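PDB 5ISU: Lmo0135 protein from Listeria monocytogenes EGD-e, which probably serves as the extracellular substrate-binding protein of an ABC transporter, with peptides as its likely cargo. Local coordinates for residues K215-A223 against K232-V242. Residues are numbered along the deposited sequence; the frame is centred on the assembly and turned at random.
Sequences KDQNAANLA and KSIQPSDRNKV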
# COMPACT_ATOMS: atom_id res chain seq x y z
N LYS A 215 -13.70 15.39 6.86
CA LYS A 215 -12.75 14.89 7.86
C LYS A 215 -13.41 14.20 9.07
O LYS A 215 -13.11 13.04 9.37
CB LYS A 215 -11.91 16.09 8.31
CG LYS A 215 -10.67 15.80 9.14
CD LYS A 215 -9.87 17.10 9.30
CE LYS A 215 -8.58 16.90 10.07
NZ LYS A 215 -8.82 16.51 11.48
N ASP A 216 -14.31 14.91 9.75
CA ASP A 216 -14.99 14.35 10.94
C ASP A 216 -15.84 13.12 10.60
O ASP A 216 -16.80 13.21 9.83
CB ASP A 216 -15.84 15.44 11.62
CG ASP A 216 -16.38 15.01 12.99
OD1 ASP A 216 -17.38 14.26 13.03
OD2 ASP A 216 -15.83 15.46 14.02
N GLN A 217 -15.48 11.97 11.18
CA GLN A 217 -16.18 10.71 10.90
C GLN A 217 -17.62 10.66 11.43
O GLN A 217 -18.47 10.06 10.79
CB GLN A 217 -15.37 9.50 11.38
CG GLN A 217 -14.10 9.29 10.57
CD GLN A 217 -14.38 8.82 9.14
OE1 GLN A 217 -14.36 9.61 8.19
NE2 GLN A 217 -14.70 7.53 9.01
N ASN A 218 -17.88 11.25 12.60
CA ASN A 218 -19.27 11.29 13.10
C ASN A 218 -20.14 12.04 12.09
O ASN A 218 -21.20 11.56 11.71
CB ASN A 218 -19.39 11.88 14.51
CG ASN A 218 -19.08 10.86 15.62
OD1 ASN A 218 -19.09 9.65 15.39
ND2 ASN A 218 -18.87 11.35 16.82
N ALA A 219 -19.63 13.17 11.60
CA ALA A 219 -20.32 13.96 10.59
C ALA A 219 -20.40 13.22 9.26
O ALA A 219 -21.44 13.25 8.57
CB ALA A 219 -19.62 15.29 10.40
N ALA A 220 -19.32 12.56 8.88
CA ALA A 220 -19.30 11.85 7.60
C ALA A 220 -20.29 10.69 7.58
O ALA A 220 -20.97 10.48 6.59
CB ALA A 220 -17.89 11.35 7.29
N ASN A 221 -20.36 9.95 8.69
CA ASN A 221 -21.27 8.81 8.81
C ASN A 221 -22.72 9.26 8.83
O ASN A 221 -23.60 8.57 8.30
CB ASN A 221 -20.92 7.95 10.03
CG ASN A 221 -19.60 7.17 9.84
OD1 ASN A 221 -19.14 6.97 8.71
ND2 ASN A 221 -19.03 6.70 10.95
N LEU A 222 -22.97 10.43 9.43
CA LEU A 222 -24.31 11.00 9.41
C LEU A 222 -24.68 11.39 7.95
O LEU A 222 -25.82 11.16 7.49
CB LEU A 222 -24.40 12.20 10.33
CG LEU A 222 -25.80 12.78 10.40
CD1 LEU A 222 -26.78 11.72 10.88
CD2 LEU A 222 -25.81 14.01 11.30
N ALA A 223 -23.72 11.97 7.22
CA ALA A 223 -23.95 12.36 5.82
C ALA A 223 -24.32 11.11 4.99
O ALA A 223 -25.19 11.16 4.12
CB ALA A 223 -22.73 13.06 5.23
N LYS A 232 -18.08 5.26 1.24
CA LYS A 232 -16.91 5.69 2.00
C LYS A 232 -16.33 4.54 2.79
O LYS A 232 -16.98 3.51 3.00
CB LYS A 232 -17.29 6.80 3.00
CG LYS A 232 -18.23 6.30 4.11
CD LYS A 232 -18.83 7.42 4.95
CE LYS A 232 -17.80 8.17 5.75
NZ LYS A 232 -17.09 7.33 6.75
N SER A 233 -15.12 4.78 3.27
CA SER A 233 -14.44 3.88 4.18
C SER A 233 -14.97 4.11 5.60
O SER A 233 -15.28 5.23 5.98
CB SER A 233 -12.95 4.16 4.14
OG SER A 233 -12.46 3.97 2.82
N ILE A 234 -15.04 3.02 6.37
CA ILE A 234 -15.54 3.03 7.73
C ILE A 234 -14.46 2.46 8.66
O ILE A 234 -13.74 1.55 8.29
CB ILE A 234 -16.79 2.11 7.85
CG1 ILE A 234 -17.85 2.47 6.81
CG2 ILE A 234 -17.39 2.15 9.25
CD1 ILE A 234 -18.31 3.92 6.86
N GLN A 235 -14.34 3.03 9.86
CA GLN A 235 -13.41 2.50 10.85
C GLN A 235 -14.13 1.34 11.54
O GLN A 235 -15.37 1.35 11.67
CB GLN A 235 -13.01 3.58 11.84
CG GLN A 235 -12.39 4.79 11.17
CD GLN A 235 -11.23 4.39 10.28
OE1 GLN A 235 -11.31 4.46 9.05
NE2 GLN A 235 -10.17 3.86 10.89
N PRO A 236 -13.38 0.29 11.93
CA PRO A 236 -13.98 -0.88 12.58
C PRO A 236 -14.97 -0.56 13.72
O PRO A 236 -16.05 -1.16 13.78
CB PRO A 236 -12.77 -1.62 13.12
CG PRO A 236 -11.69 -1.32 12.15
CD PRO A 236 -11.95 0.06 11.62
N SER A 237 -14.60 0.39 14.58
CA SER A 237 -15.42 0.80 15.72
C SER A 237 -16.75 1.45 15.31
O SER A 237 -17.68 1.50 16.10
CB SER A 237 -14.62 1.73 16.66
OG SER A 237 -14.19 2.92 15.99
N ASP A 238 -16.84 1.94 14.08
CA ASP A 238 -18.08 2.56 13.61
C ASP A 238 -18.98 1.62 12.80
O ASP A 238 -20.12 1.99 12.50
CB ASP A 238 -17.76 3.81 12.76
CG ASP A 238 -17.11 4.93 13.58
OD1 ASP A 238 -17.50 5.13 14.76
OD2 ASP A 238 -16.24 5.64 13.03
N ARG A 239 -18.51 0.41 12.52
CA ARG A 239 -19.25 -0.52 11.66
C ARG A 239 -20.66 -0.88 12.13
O ARG A 239 -21.58 -0.90 11.32
CB ARG A 239 -18.39 -1.75 11.38
CG ARG A 239 -18.90 -2.75 10.36
CD ARG A 239 -19.81 -3.82 10.95
NE ARG A 239 -19.53 -5.10 10.29
CZ ARG A 239 -20.17 -5.61 9.24
NH1 ARG A 239 -21.21 -5.00 8.70
NH2 ARG A 239 -19.79 -6.78 8.75
N ASN A 240 -20.85 -1.16 13.42
CA ASN A 240 -22.21 -1.46 13.89
C ASN A 240 -23.13 -0.22 13.87
O ASN A 240 -24.34 -0.36 13.67
CB ASN A 240 -22.18 -2.11 15.28
CG ASN A 240 -21.57 -3.52 15.25
OD1 ASN A 240 -21.48 -4.17 14.20
ND2 ASN A 240 -21.18 -4.00 16.42
N LYS A 241 -22.56 0.98 14.03
CA LYS A 241 -23.32 2.24 14.00
C LYS A 241 -23.93 2.51 12.63
O LYS A 241 -25.13 2.77 12.50
CB LYS A 241 -22.42 3.45 14.31
CG LYS A 241 -21.63 3.37 15.59
CD LYS A 241 -20.66 4.54 15.75
CE LYS A 241 -19.81 4.36 17.00
NZ LYS A 241 -18.80 5.44 17.22
N VAL A 242 -23.10 2.45 11.60
CA VAL A 242 -23.54 2.79 10.25
C VAL A 242 -24.41 1.71 9.61
O VAL A 242 -25.30 2.04 8.83
CB VAL A 242 -22.35 3.15 9.33
CG1 VAL A 242 -21.45 4.17 10.01
CG2 VAL A 242 -21.55 1.91 8.94
O HOH W 1 -15.89 5.51 10.33
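The carboxamide of Asn-221 has Val-242 on one face and its own helix on the other. Methyl CG1 of Val-242 stands almost squarely over Asn-221 CG at 3.5 Å, while the backbone oxygen of Gln-217, one turn earlier in the helix, backs the opposite face. At the oxygen edge, Lys-232 NZ donates to Asn-221 OD1 over 2.9 Å, with a C=O...N angle of 151° and the nitrogen tilted out of the amide plane, away from the valine. The nitrogen edge looks toward Asp-238, whose carboxylate is turned nearly perpendicular to the amide (82°). ND2 of Asn-221 and OD2 of Asp-238, 3.6 Å apart, are not bonded directly but share a water: it donates to the carboxylate, accepts from the backbone N of Gln-235 and takes a weak bond from ND2.

The contact packs against each other the two helices, 217-225 and 239-245, that flank strand 231-233 in sequence, within the periplasmic-binding-protein fold of this family 5 solute-binding protein. Strand 231-233 pairs antiparallel with strand 462-475, and Val-242 also packs on Ile-250 of the following strand, 248-263. Asp-216 is the N-cap of the first helix, its OD1 accepting from Ala-219 N at 2.9 Å.

Lys-232 is buried, its side chain running along the face of this helix made by Ala-220 and Asn-221. Bends at chi3 (-65°) and chi4 lay its CE against Ala-220 CB, 3.5 Å away, and bring NZ to the carbonyl O of Ser-233 at 2.9 Å, which gives the ammonium group two neutral oxygen acceptors. The side chain of Gln-217 runs alongside it in the opposite direction. The other carboxylate oxygen of Asp-238, OD1, is engaged by Lys-241 NZ in a 2.8 Å salt bridge, which should favour the ionised carboxylate and, with the water on OD2, restrain its rotation beside the asparagine.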